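Local coordinates for kallikrein-10 (Homo sapiens, PDB 5LPE), which is a secreted, zymogen-like serine peptidase of the kallikrein subfamily that is inhibited by zinc ions and has a tumor-suppressor role in breast and prostate cancer, at residues S20-L25 against P49-V54; S26-G31 against C45-L50; R69-V74 against L98-R103. One frame throughout, in Å; residues are numbered along the deposited sequence.

Interaction 1: S20-L25 against P49-V54; sequences SLFNGL and PLWARV
The N-terminal β-barrel of the chymotrypsin-type fold closes here: strands 18-23 and 51-54, the first and last in its strand order, run antiparallel side by side. Ser20 and Arg53 form a hydrogen-bonded pair, as do Phe22 and Trp51: Phe22 N donates to Trp51 O at 2.7 Å, lying nearly along the C=O axis, and Trp51 N returns a bond to Phe22 O. Leu21 and Ala52 make the non-hydrogen-bonded pair between them, on the barrel's inner face. There the small Ala52 lets the Leu21 branch pack directly on its methyl, with Leu21 CD2 3.6 Å from Ala52 CB, while Leu21 CD1 meets Leu50 CD1 where these two leucines cross at about a right angle. Leu99 packs against both leucines, so branched aliphatic side chains suit this interior side.

The other face carries Ser20, Phe22, Trp51 and Arg53. Trp51 has CG in the crowded position between its backbone N and carbonyl carbon (chi1 57°), which swings the indole over Phe22. The Phe22 ring and the Trp51 six-membered ring form an offset stack, centroids 4.7 Å apart and planes turned by 24°. Phe22 CB sits over the five-membered ring as a CH-pi contact. The indole is also tethered at its edge: Trp51 NE1 donates to Gly24 O, 2.7 Å away and in the ring plane, which fixes the rotation of the ring. Gly24 turns the chain with positive phi, a conformation glycine adopts readily. At the far end Ser20 OG adds a weak bond to Arg53 O, 3.3 Å away. Past the last bridge, Phe22-Trp51, Asn23 extends its amide with CG anti to the backbone N (chi1 175°), and Asn23 ND2 reaches Pro49 O at 2.6 Å, in the planes of both the amide and the carbonyl.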
ATOM      1  N   SER A  20      -9.381   3.503  -1.739  1.00 33.19           N
ATOM      2  CA  SER A  20      -9.863   3.484  -0.363  1.00 31.32           C
ATOM      3  C   SER A  20     -10.823   2.318  -0.190  1.00 32.54           C
ATOM      4  O   SER A  20     -11.732   2.131  -1.007  1.00 32.87           O
ATOM      5  CB  SER A  20     -10.555   4.796   0.004  1.00 32.04           C
ATOM      6  OG  SER A  20     -11.319   5.289  -1.075  1.00 37.94           O
ATOM      7  N   LEU A  21     -10.613   1.533   0.862  1.00 26.35           N
ATOM      8  CA  LEU A  21     -11.419   0.355   1.144  1.00 29.68           C
ATOM      9  C   LEU A  21     -12.289   0.636   2.355  1.00 32.23           C
ATOM     10  O   LEU A  21     -11.797   1.104   3.389  1.00 29.12           O
ATOM     11  CB  LEU A  21     -10.542  -0.875   1.395  1.00 26.72           C
ATOM     12  CG  LEU A  21      -9.809  -1.438   0.187  1.00 23.77           C
ATOM     13  CD1 LEU A  21      -8.751  -2.419   0.611  1.00 26.23           C
ATOM     14  CD2 LEU A  21     -10.797  -2.105  -0.742  1.00 28.62           C
ATOM     15  N   PHE A  22     -13.574   0.349   2.232  1.00 31.66           N
ATOM     16  CA  PHE A  22     -14.506   0.572   3.321  1.00 32.84           C
ATOM     17  C   PHE A  22     -15.123  -0.743   3.767  1.00 35.59           C
ATOM     18  O   PHE A  22     -15.435  -1.605   2.939  1.00 36.80           O
ATOM     19  CB  PHE A  22     -15.600   1.548   2.916  1.00 30.44           C
ATOM     20  CG  PHE A  22     -15.106   2.927   2.676  1.00 30.40           C
ATOM     21  CD1 PHE A  22     -14.637   3.300   1.434  1.00 34.35           C
ATOM     22  CD2 PHE A  22     -15.101   3.857   3.694  1.00 32.33           C
ATOM     23  CE1 PHE A  22     -14.171   4.584   1.211  1.00 35.36           C
ATOM     24  CE2 PHE A  22     -14.635   5.139   3.473  1.00 28.58           C
ATOM     25  CZ  PHE A  22     -14.171   5.500   2.234  1.00 25.54           C
ATOM     26  N   ASN A  23     -15.259  -0.893   5.086  1.00 39.04           N
ATOM     27  CA  ASN A  23     -16.111  -1.897   5.714  1.00 37.35           C
ATOM     28  C   ASN A  23     -17.333  -1.188   6.288  1.00 36.60           C
ATOM     29  O   ASN A  23     -17.202  -0.136   6.925  1.00 34.94           O
ATOM     30  CB  ASN A  23     -15.358  -2.662   6.811  1.00 41.78           C
ATOM     31  CG  ASN A  23     -16.254  -3.647   7.566  1.00 42.74           C
ATOM     32  OD1 ASN A  23     -16.524  -3.470   8.756  1.00 35.68           O
ATOM     33  ND2 ASN A  23     -16.722  -4.683   6.868  1.00 38.28           N
ATOM     34  N   GLY A  24     -18.512  -1.756   6.054  1.00 43.70           N
ATOM     35  CA  GLY A  24     -19.734  -1.032   6.361  1.00 39.39           C
ATOM     36  C   GLY A  24     -19.715   0.305   5.656  1.00 39.05           C
ATOM     37  O   GLY A  24     -19.439   0.391   4.452  1.00 37.79           O
ATOM     38  N   LEU A  25     -20.017   1.362   6.409  1.00 40.83           N
ATOM     39  CA  LEU A  25     -19.855   2.744   5.970  1.00 38.52           C
ATOM     40  C   LEU A  25     -18.524   3.337   6.433  1.00 39.10           C
ATOM     41  O   LEU A  25     -18.308   4.548   6.300  1.00 41.78           O
ATOM     42  CB  LEU A  25     -21.026   3.605   6.463  1.00 35.55           C
ATOM     43  CG  LEU A  25     -22.413   3.422   5.824  1.00 39.19           C
ATOM     44  CD1 LEU A  25     -22.344   3.590   4.301  1.00 40.20           C
ATOM     45  CD2 LEU A  25     -23.067   2.086   6.200  1.00 36.98           C
ATOM     46  N   PRO A  49     -16.551  -8.053   5.178  1.00 46.10           N
ATOM     47  CA  PRO A  49     -16.477  -7.705   3.754  1.00 46.79           C
ATOM     48  C   PRO A  49     -16.043  -6.272   3.503  1.00 45.45           C
ATOM     49  O   PRO A  49     -16.224  -5.427   4.386  1.00 43.55           O
ATOM     50  CB  PRO A  49     -17.912  -7.907   3.273  1.00 42.79           C
ATOM     51  CG  PRO A  49     -18.743  -7.819   4.503  1.00 40.37           C
ATOM     52  CD  PRO A  49     -17.924  -8.390   5.588  1.00 38.88           C
ATOM     53  N   LEU A  50     -15.514  -6.006   2.304  1.00 43.69           N
ATOM     54  CA  LEU A  50     -14.973  -4.702   1.949  1.00 37.17           C
ATOM     55  C   LEU A  50     -15.579  -4.200   0.646  1.00 37.56           C
ATOM     56  O   LEU A  50     -16.154  -4.963  -0.136  1.00 41.42           O
ATOM     57  CB  LEU A  50     -13.448  -4.749   1.803  1.00 31.67           C
ATOM     58  CG  LEU A  50     -12.614  -4.912   3.067  1.00 34.06           C
ATOM     59  CD1 LEU A  50     -11.142  -4.755   2.740  1.00 28.78           C
ATOM     60  CD2 LEU A  50     -13.047  -3.911   4.122  1.00 36.72           C
ATOM     61  N   TRP A  51     -15.429  -2.897   0.413  1.00 34.37           N
ATOM     62  CA  TRP A  51     -15.757  -2.319  -0.878  1.00 34.84           C
ATOM     63  C   TRP A  51     -14.808  -1.161  -1.163  1.00 35.74           C
ATOM     64  O   TRP A  51     -14.349  -0.474  -0.248  1.00 37.87           O
ATOM     65  CB  TRP A  51     -17.227  -1.879  -0.950  1.00 41.78           C
ATOM     66  CG  TRP A  51     -17.685  -0.902   0.094  1.00 44.60           C
ATOM     67  CD1 TRP A  51     -18.097  -1.192   1.366  1.00 41.51           C
ATOM     68  CD2 TRP A  51     -17.823   0.526  -0.058  1.00 43.94           C
ATOM     69  NE1 TRP A  51     -18.460  -0.032   2.021  1.00 42.68           N
ATOM     70  CE2 TRP A  51     -18.309   1.033   1.167  1.00 39.74           C
ATOM     71  CE3 TRP A  51     -17.575   1.421  -1.104  1.00 41.44           C
ATOM     72  CZ2 TRP A  51     -18.544   2.397   1.376  1.00 37.22           C
ATOM     73  CZ3 TRP A  51     -17.817   2.784  -0.890  1.00 46.71           C
ATOM     74  CH2 TRP A  51     -18.293   3.252   0.341  1.00 42.86           C
ATOM     75  N   ALA A  52     -14.533  -0.945  -2.448  1.00 34.19           N
ATOM     76  CA  ALA A  52     -13.391  -0.165  -2.908  1.00 34.49           C
ATOM     77  C   ALA A  52     -13.850   1.059  -3.686  1.00 40.25           C
ATOM     78  O   ALA A  52     -14.530   0.928  -4.713  1.00 34.13           O
ATOM     79  CB  ALA A  52     -12.476  -1.023  -3.784  1.00 31.61           C
ATOM     80  N   ARG A  53     -13.454   2.242  -3.213  1.00 40.04           N
ATOM     81  CA  ARG A  53     -13.595   3.484  -3.964  1.00 36.86           C
ATOM     82  C   ARG A  53     -12.283   3.758  -4.686  1.00 33.87           C
ATOM     83  O   ARG A  53     -11.244   3.921  -4.043  1.00 36.35           O
ATOM     84  CB  ARG A  53     -13.952   4.655  -3.051  1.00 36.45           C
ATOM     85  CG  ARG A  53     -14.522   5.836  -3.833  1.00 50.74           C
ATOM     86  CD  ARG A  53     -14.868   7.045  -2.973  1.00 47.87           C
ATOM     87  NE  ARG A  53     -14.068   8.200  -3.367  1.00 49.07           N
ATOM     88  CZ  ARG A  53     -12.976   8.606  -2.723  1.00 53.84           C
ATOM     89  NH1 ARG A  53     -12.300   9.666  -3.159  1.00 56.59           N
ATOM     90  NH2 ARG A  53     -12.563   7.956  -1.638  1.00 46.27           N
ATOM     91  N   VAL A  54     -12.324   3.814  -6.010  1.00 40.18           N
ATOM     92  CA  VAL A  54     -11.101   3.937  -6.798  1.00 46.04           C
ATOM     93  C   VAL A  54     -11.037   5.309  -7.454  1.00 42.52           C
ATOM     94  O   VAL A  54     -12.057   5.940  -7.727  1.00 42.61           O
ATOM     95  CB  VAL A  54     -10.985   2.818  -7.856  1.00 40.48           C
ATOM     96  CG1 VAL A  54     -10.944   1.464  -7.180  1.00 33.34           C
ATOM     97  CG2 VAL A  54     -12.130   2.890  -8.835  1.00 41.17           C
TER

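Interaction 2: S26-G31 against C45-L50; sequences SFHCAG and CGNKPL
A disulfide joins Cys29 SG to Cys45 SG at 2.0 Å. Its torsion of -86° about the S-S bond, near the 90° magnitude that disulfides favour, turns the two CB-SG bonds nearly perpendicular to each other. Both cysteines place SG anti to the carbonyl carbon, beside the backbone N. Next to the bridge, the His28 imidazole lies edge-on to the 45-50 loop. His28 NE2 donates to Asn47 OD1 at 2.5 Å; the oxygen lies in the imidazole plane, but the amide is turned 84° to the ring and the donor stands above the carbonyl plane. His28 CD2 also approaches Cys45 O along that edge, at 3.3 Å. CG of His28 lies anti to its backbone N (chi1 -153°), carrying the ring across to the loop, and Leu50 CD2 supports the side chain 4.1 Å from His28 CB.

Two residues of strand 26-35, His28 and Cys29, stand opposite the single Leu21 of neighbouring strand 18-23, a classic β-bulge. The bulge lets both aim their CB atoms at the loop, so one can form the covalent link and the other the polar one. This disulfide belongs to the chymotrypsin-type fold and pins the chain just after the catalytic histidine assigned by similarity, His44. The Cys45 side chain lies about 4 Å from that of His44, a ligand of the bound zinc together with Asp92 and Asp95, and both cysteines touch Ser187.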
ATOM      1  N   SER A  26     -17.647   2.514   7.000  1.00 36.37           N
ATOM      2  CA  SER A  26     -16.464   2.970   7.711  1.00 33.45           C
ATOM      3  C   SER A  26     -15.192   2.737   6.902  1.00 36.14           C
ATOM      4  O   SER A  26     -15.070   1.745   6.179  1.00 30.26           O
ATOM      5  CB  SER A  26     -16.350   2.246   9.046  1.00 30.40           C
ATOM      6  OG  SER A  26     -15.067   2.430   9.593  1.00 37.49           O
ATOM      7  N   PHE A  27     -14.238   3.658   7.042  1.00 30.31           N
ATOM      8  CA  PHE A  27     -12.937   3.486   6.415  1.00 23.13           C
ATOM      9  C   PHE A  27     -12.176   2.341   7.061  1.00 28.73           C
ATOM     10  O   PHE A  27     -12.225   2.145   8.276  1.00 33.54           O
ATOM     11  CB  PHE A  27     -12.118   4.755   6.530  1.00 21.08           C
ATOM     12  CG  PHE A  27     -10.835   4.710   5.765  1.00 27.39           C
ATOM     13  CD1 PHE A  27     -10.817   5.006   4.408  1.00 25.42           C
ATOM     14  CD2 PHE A  27      -9.642   4.372   6.395  1.00 27.02           C
ATOM     15  CE1 PHE A  27      -9.638   4.972   3.695  1.00 24.92           C
ATOM     16  CE2 PHE A  27      -8.451   4.336   5.683  1.00 28.54           C
ATOM     17  CZ  PHE A  27      -8.446   4.641   4.337  1.00 27.85           C
ATOM     18  N   HIS A  28     -11.445   1.592   6.247  1.00 27.16           N
ATOM     19  CA  HIS A  28     -10.704   0.462   6.784  1.00 33.19           C
ATOM     20  C   HIS A  28      -9.240   0.526   6.370  1.00 29.38           C
ATOM     21  O   HIS A  28      -8.353   0.654   7.217  1.00 35.86           O
ATOM     22  CB  HIS A  28     -11.332  -0.858   6.328  1.00 34.59           C
ATOM     23  CG  HIS A  28     -11.094  -1.996   7.270  1.00 33.00           C
ATOM     24  ND1 HIS A  28     -11.693  -2.074   8.511  1.00 41.94           N
ATOM     25  CD2 HIS A  28     -10.328  -3.105   7.155  1.00 35.43           C
ATOM     26  CE1 HIS A  28     -11.314  -3.187   9.114  1.00 35.37           C
ATOM     27  NE2 HIS A  28     -10.485  -3.831   8.312  1.00 34.18           N
ATOM     28  N   CYS A  29      -8.968   0.430   5.076  1.00 26.62           N
ATOM     29  CA  CYS A  29      -7.601   0.375   4.608  1.00 26.08           C
ATOM     30  C   CYS A  29      -7.477   1.093   3.282  1.00 28.92           C
ATOM     31  O   CYS A  29      -8.460   1.359   2.592  1.00 29.42           O
ATOM     32  CB  CYS A  29      -7.122  -1.068   4.446  1.00 29.21           C
ATOM     33  SG  CYS A  29      -6.662  -1.810   6.005  1.00 34.71           S
ATOM     34  N   ALA A  30      -6.239   1.386   2.921  1.00 31.44           N
ATOM     35  CA  ALA A  30      -5.949   1.764   1.555  1.00 26.45           C
ATOM     36  C   ALA A  30      -5.500   0.526   0.794  1.00 25.14           C
ATOM     37  O   ALA A  30      -5.324  -0.554   1.361  1.00 22.56           O
ATOM     38  CB  ALA A  30      -4.895   2.870   1.514  1.00 25.69           C
ATOM     39  N   GLY A  31      -5.305   0.701  -0.505  1.00 27.70           N
ATOM     40  CA  GLY A  31      -4.980  -0.402  -1.396  1.00 23.85           C
ATOM     41  C   GLY A  31      -4.550   0.162  -2.728  1.00 25.43           C
ATOM     42  O   GLY A  31      -4.671   1.362  -2.989  1.00 30.74           O
ATOM     43  N   CYS A  45      -6.043  -6.261   6.842  1.00 30.02           N
ATOM     44  CA  CYS A  45      -7.266  -5.550   6.497  1.00 33.85           C
ATOM     45  C   CYS A  45      -8.417  -6.484   6.153  1.00 33.45           C
ATOM     46  O   CYS A  45      -9.494  -6.005   5.776  1.00 33.40           O
ATOM     47  CB  CYS A  45      -7.012  -4.625   5.306  1.00 32.93           C
ATOM     48  SG  CYS A  45      -5.658  -3.462   5.502  1.00 28.47           S
ATOM     49  N   GLY A  46      -8.213  -7.795   6.260  1.00 34.60           N
ATOM     50  CA  GLY A  46      -9.161  -8.769   5.750  1.00 41.11           C
ATOM     51  C   GLY A  46     -10.262  -9.197   6.696  1.00 38.92           C
ATOM     52  O   GLY A  46     -10.834 -10.273   6.518  1.00 40.85           O
ATOM     53  N   ASN A  47     -10.564  -8.370   7.704  1.00 48.18           N
ATOM     54  CA  ASN A  47     -11.735  -8.615   8.546  1.00 49.70           C
ATOM     55  C   ASN A  47     -12.950  -8.928   7.685  1.00 48.13           C
ATOM     56  O   ASN A  47     -13.651  -9.920   7.922  1.00 48.08           O
ATOM     57  CB  ASN A  47     -12.020  -7.403   9.443  1.00 55.17           C
ATOM     58  CG  ASN A  47     -10.760  -6.805  10.057  1.00 49.10           C
ATOM     59  OD1 ASN A  47     -10.013  -6.085   9.385  1.00 47.77           O
ATOM     60  ND2 ASN A  47     -10.526  -7.089  11.336  1.00 43.16           N
ATOM     61  N   LYS A  48     -13.194  -8.092   6.668  1.00 43.91           N
ATOM     62  CA  LYS A  48     -14.144  -8.354   5.578  1.00 44.21           C
ATOM     63  C   LYS A  48     -15.586  -8.312   6.073  1.00 48.77           C
ATOM     64  O   LYS A  48     -15.838  -8.518   7.257  1.00 56.12           O
ATOM     65  CB  LYS A  48     -13.845  -9.711   4.918  1.00 50.44           C
ATOM     66  CG  LYS A  48     -13.177  -9.606   3.558  1.00 51.84           C
ATOM     67  CD  LYS A  48     -12.515 -10.909   3.157  1.00 42.94           C
ATOM     68  CE  LYS A  48     -11.028 -10.899   3.488  1.00 43.59           C
ATOM     69  NZ  LYS A  48     -10.346 -12.198   3.204  1.00 45.14           N
ATOM     70  N   PRO A  49     -16.551  -8.053   5.178  1.00 46.10           N
ATOM     71  CA  PRO A  49     -16.477  -7.705   3.754  1.00 46.79           C
ATOM     72  C   PRO A  49     -16.043  -6.272   3.503  1.00 45.45           C
ATOM     73  O   PRO A  49     -16.224  -5.427   4.386  1.00 43.55           O
ATOM     74  CB  PRO A  49     -17.912  -7.907   3.273  1.00 42.79           C
ATOM     75  CG  PRO A  49     -18.743  -7.819   4.503  1.00 40.37           C
ATOM     76  CD  PRO A  49     -17.924  -8.390   5.588  1.00 38.88           C
ATOM     77  N   LEU A  50     -15.514  -6.006   2.304  1.00 43.69           N
ATOM     78  CA  LEU A  50     -14.973  -4.702   1.949  1.00 37.17           C
ATOM     79  C   LEU A  50     -15.579  -4.200   0.646  1.00 37.56           C
ATOM     80  O   LEU A  50     -16.154  -4.963  -0.136  1.00 41.42           O
ATOM     81  CB  LEU A  50     -13.448  -4.749   1.803  1.00 31.67           C
ATOM     82  CG  LEU A  50     -12.614  -4.912   3.067  1.00 34.06           C
ATOM     83  CD1 LEU A  50     -11.142  -4.755   2.740  1.00 28.78           C
ATOM     84  CD2 LEU A  50     -13.047  -3.911   4.122  1.00 36.72           C
TER

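Interaction 3: R69-V74 against L98-R103; sequences RTTRSV and LLKLAR
Strands 66-75 and 97-101, antiparallel neighbours in the N-terminal β-barrel, meet with a β-bulge: the register shifts by one residue between the Thr70-Leu101 and Ser73-Leu99 pairs. At the shift Lys100 serves two residues, accepting through Lys100 O from Thr71 N at 2.9 Å and donating through Lys100 N to Arg72 O at 2.7 Å. Val74 and Leu98 form a regular hydrogen-bonded pair at one end, while Ala102 N bonds to Arg69 O at the other.

Leu99 spreads its branches beneath the bulge, with Leu99 CD1 3.6 Å from Thr70 CG2 and Leu99 CD2 3.5 Å from Ser73 CB. Thr70 suits this border because its methyl faces the leucine while its hydroxyl, held between backbone N and carbonyl carbon (chi1 61°), bonds to Leu50 O. Ser73 likewise gives its carbon to Leu99, while its OG is hydrogen-bonded to Lys48 NZ. Leu98 is buried on the opposite face, covered by Trp226 and Val230 of helix 224-230. Toward the surface, long chains use their aliphatic parts: Arg72 CB lies 3.6 Å from Lys100 CB, and Lys100 CD passes alongside Thr71 OG1 at 3.6 Å.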
ATOM      1  N   ARG A  69     -17.254  -3.072  -5.385  1.00 37.72           N
ATOM      2  CA  ARG A  69     -17.154  -3.911  -4.212  1.00 36.04           C
ATOM      3  C   ARG A  69     -16.357  -5.138  -4.539  1.00 34.39           C
ATOM      4  O   ARG A  69     -16.161  -5.491  -5.701  1.00 39.42           O
ATOM      5  CB  ARG A  69     -18.500  -4.347  -3.711  1.00 37.07           C
ATOM      6  CG  ARG A  69     -19.218  -3.201  -3.288  1.00 46.27           C
ATOM      7  CD  ARG A  69     -20.542  -3.617  -2.999  1.00 57.20           C
ATOM      8  NE  ARG A  69     -21.413  -3.089  -4.012  1.00 57.85           N
ATOM      9  CZ  ARG A  69     -22.677  -2.850  -3.758  1.00 55.59           C
ATOM     10  NH1 ARG A  69     -23.462  -2.311  -4.687  1.00 59.15           N
ATOM     11  NH2 ARG A  69     -23.086  -3.003  -2.499  1.00 50.99           N
ATOM     12  N   THR A  70     -15.933  -5.804  -3.489  1.00 33.28           N
ATOM     13  CA  THR A  70     -15.051  -6.937  -3.654  1.00 33.72           C
ATOM     14  C   THR A  70     -15.850  -8.228  -3.513  1.00 32.99           C
ATOM     15  O   THR A  70     -16.892  -8.276  -2.853  1.00 37.20           O
ATOM     16  CB  THR A  70     -13.882  -6.850  -2.662  1.00 25.99           C
ATOM     17  OG1 THR A  70     -14.379  -6.860  -1.331  1.00 24.68           O
ATOM     18  CG2 THR A  70     -13.154  -5.537  -2.863  1.00 24.58           C
ATOM     19  N   THR A  71     -15.418  -9.242  -4.249  1.00 29.17           N
ATOM     20  CA  THR A  71     -15.941 -10.590  -4.090  1.00 28.52           C
ATOM     21  C   THR A  71     -14.827 -11.507  -3.604  1.00 28.85           C
ATOM     22  O   THR A  71     -14.792 -11.863  -2.425  1.00 29.34           O
ATOM     23  CB  THR A  71     -16.535 -11.086  -5.406  1.00 34.86           C
ATOM     24  OG1 THR A  71     -15.595 -10.840  -6.460  1.00 37.58           O
ATOM     25  CG2 THR A  71     -17.816 -10.346  -5.715  1.00 35.50           C
ATOM     26  N   ARG A  72     -13.890 -11.868  -4.473  1.00 32.30           N
ATOM     27  CA  ARG A  72     -12.787 -12.719  -4.054  1.00 25.49           C
ATOM     28  C   ARG A  72     -11.800 -11.911  -3.236  1.00 21.72           C
ATOM     29  O   ARG A  72     -11.452 -10.777  -3.590  1.00 25.49           O
ATOM     30  CB  ARG A  72     -12.101 -13.351  -5.261  1.00 24.84           C
ATOM     31  CG  ARG A  72     -13.006 -14.303  -6.032  1.00 26.53           C
ATOM     32  CD  ARG A  72     -12.218 -15.026  -7.077  1.00 26.26           C
ATOM     33  NE  ARG A  72     -11.191 -15.861  -6.482  1.00 23.14           N
ATOM     34  CZ  ARG A  72     -10.097 -16.252  -7.127  1.00 30.14           C
ATOM     35  NH1 ARG A  72      -9.900 -15.866  -8.386  1.00 25.78           N
ATOM     36  NH2 ARG A  72      -9.201 -17.027  -6.515  1.00 30.83           N
ATOM     37  N   SER A  73     -11.406 -12.462  -2.098  1.00 24.29           N
ATOM     38  CA  SER A  73     -10.357 -11.875  -1.278  1.00 26.70           C
ATOM     39  C   SER A  73      -9.353 -12.969  -0.967  1.00 26.55           C
ATOM     40  O   SER A  73      -9.613 -13.822  -0.113  1.00 26.30           O
ATOM     41  CB  SER A  73     -10.939 -11.316   0.003  1.00 26.03           C
ATOM     42  OG  SER A  73     -11.506 -12.389   0.717  1.00 33.08           O
ATOM     43  N   VAL A  74      -8.183 -12.895  -1.586  1.00 22.89           N
ATOM     44  CA  VAL A  74      -7.188 -13.948  -1.482  1.00 25.33           C
ATOM     45  C   VAL A  74      -6.074 -13.434  -0.580  1.00 26.39           C
ATOM     46  O   VAL A  74      -5.302 -12.538  -0.943  1.00 26.64           O
ATOM     47  CB  VAL A  74      -6.673 -14.378  -2.860  1.00 27.36           C
ATOM     48  CG1 VAL A  74      -5.648 -15.486  -2.725  1.00 27.79           C
ATOM     49  CG2 VAL A  74      -7.843 -14.848  -3.709  1.00 26.85           C
ATOM     50  N   LEU A  98      -5.255  -9.926  -1.894  1.00 21.46           N
ATOM     51  CA  LEU A  98      -5.733  -9.484  -3.191  1.00 20.03           C
ATOM     52  C   LEU A  98      -7.252  -9.428  -3.135  1.00 22.53           C
ATOM     53  O   LEU A  98      -7.907 -10.416  -2.778  1.00 24.72           O
ATOM     54  CB  LEU A  98      -5.215 -10.386  -4.315  1.00 20.46           C
ATOM     55  CG  LEU A  98      -3.781  -9.967  -4.673  1.00 18.94           C
ATOM     56  CD1 LEU A  98      -3.003 -11.037  -5.395  1.00 19.25           C
ATOM     57  CD2 LEU A  98      -3.799  -8.671  -5.488  1.00 20.21           C
ATOM     58  N   LEU A  99      -7.798  -8.252  -3.426  1.00 23.04           N
ATOM     59  CA  LEU A  99      -9.234  -8.021  -3.464  1.00 22.68           C
ATOM     60  C   LEU A  99      -9.693  -8.014  -4.915  1.00 25.00           C
ATOM     61  O   LEU A  99      -9.168  -7.247  -5.732  1.00 24.76           O
ATOM     62  CB  LEU A  99      -9.583  -6.698  -2.786  1.00 19.88           C
ATOM     63  CG  LEU A  99      -9.413  -6.721  -1.268  1.00 22.99           C
ATOM     64  CD1 LEU A  99     -10.325  -5.723  -0.609  1.00 20.24           C
ATOM     65  CD2 LEU A  99      -9.671  -8.106  -0.696  1.00 25.99           C
ATOM     66  N   LYS A 100     -10.666  -8.855  -5.238  1.00 23.85           N
ATOM     67  CA  LYS A 100     -11.229  -8.832  -6.576  1.00 26.85           C
ATOM     68  C   LYS A 100     -12.437  -7.901  -6.621  1.00 27.59           C
ATOM     69  O   LYS A 100     -13.328  -7.993  -5.776  1.00 28.26           O
ATOM     70  CB  LYS A 100     -11.620 -10.230  -7.035  1.00 26.69           C
ATOM     71  CG  LYS A 100     -11.870 -10.276  -8.536  1.00 28.54           C
ATOM     72  CD  LYS A 100     -12.974 -11.236  -8.875  1.00 31.78           C
ATOM     73  CE  LYS A 100     -12.750 -11.840 -10.241  1.00 33.19           C
ATOM     74  NZ  LYS A 100     -12.379 -10.797 -11.207  1.00 39.70           N
ATOM     75  N   LEU A 101     -12.464  -7.006  -7.603  1.00 25.86           N
ATOM     76  CA  LEU A 101     -13.608  -6.115  -7.768  1.00 31.26           C
ATOM     77  C   LEU A 101     -14.767  -6.826  -8.472  1.00 30.20           C
ATOM     78  O   LEU A 101     -14.573  -7.594  -9.422  1.00 29.88           O
ATOM     79  CB  LEU A 101     -13.210  -4.856  -8.544  1.00 29.39           C
ATOM     80  CG  LEU A 101     -12.072  -4.007  -7.970  1.00 32.02           C
ATOM     81  CD1 LEU A 101     -11.956  -2.653  -8.683  1.00 26.67           C
ATOM     82  CD2 LEU A 101     -12.233  -3.825  -6.470  1.00 25.51           C
ATOM     83  N   ALA A 102     -15.980  -6.576  -7.978  1.00 33.53           N
ATOM     84  CA  ALA A 102     -17.168  -7.188  -8.560  1.00 36.92           C
ATOM     85  C   ALA A 102     -17.205  -6.944 -10.056  1.00 35.99           C
ATOM     86  O   ALA A 102     -17.265  -7.884 -10.852  1.00 34.84           O
ATOM     87  CB  ALA A 102     -18.422  -6.633  -7.884  1.00 30.95           C
ATOM     88  N   ARG A 103     -17.098  -5.682 -10.453  1.00 37.96           N
ATOM     89  CA  ARG A 103     -17.065  -5.278 -11.842  1.00 44.60           C
ATOM     90  C   ARG A 103     -15.742  -4.580 -12.150  1.00 40.56           C
ATOM     91  O   ARG A 103     -15.200  -3.862 -11.296  1.00 34.58           O
ATOM     92  CB  ARG A 103     -18.238  -4.340 -12.164  1.00 45.02           C
ATOM     93  CG  ARG A 103     -19.603  -4.912 -11.797  1.00 47.27           C
ATOM     94  CD  ARG A 103     -20.746  -3.958 -12.148  1.00 52.33           C
ATOM     95  NE  ARG A 103     -20.993  -2.922 -11.141  1.00 49.56           N
ATOM     96  CZ  ARG A 103     -20.802  -1.620 -11.339  1.00 45.29           C
ATOM     97  NH1 ARG A 103     -20.354  -1.174 -12.510  1.00 42.77           N
ATOM     98  NH2 ARG A 103     -21.067  -0.756 -10.371  1.00 38.73           N
TER

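How the interactions relate
All three contacts belong to the N-terminal barrel. Interactions 1 and 3 are antiparallel strand pairings, whereas interaction 2 ties a strand to a loop through a disulfide and a side-chain bond. Interaction 2 is the most buried and lies nearest the presumed catalytic triad. The others are partly buried: interaction 1 has an aliphatic inner side and an aromatic stack flanked by Ser20 and Arg53 outside; interaction 3 puts Leu99 with Thr70 and Ser73 on one side, Leu98 and Val74 under helix 224-230 on the other, and long basic chains at the bulge. Leu50, shared by interactions 1 and 2, also packs through CD1 on Leu99 CD1 of interaction 3, so it touches all three.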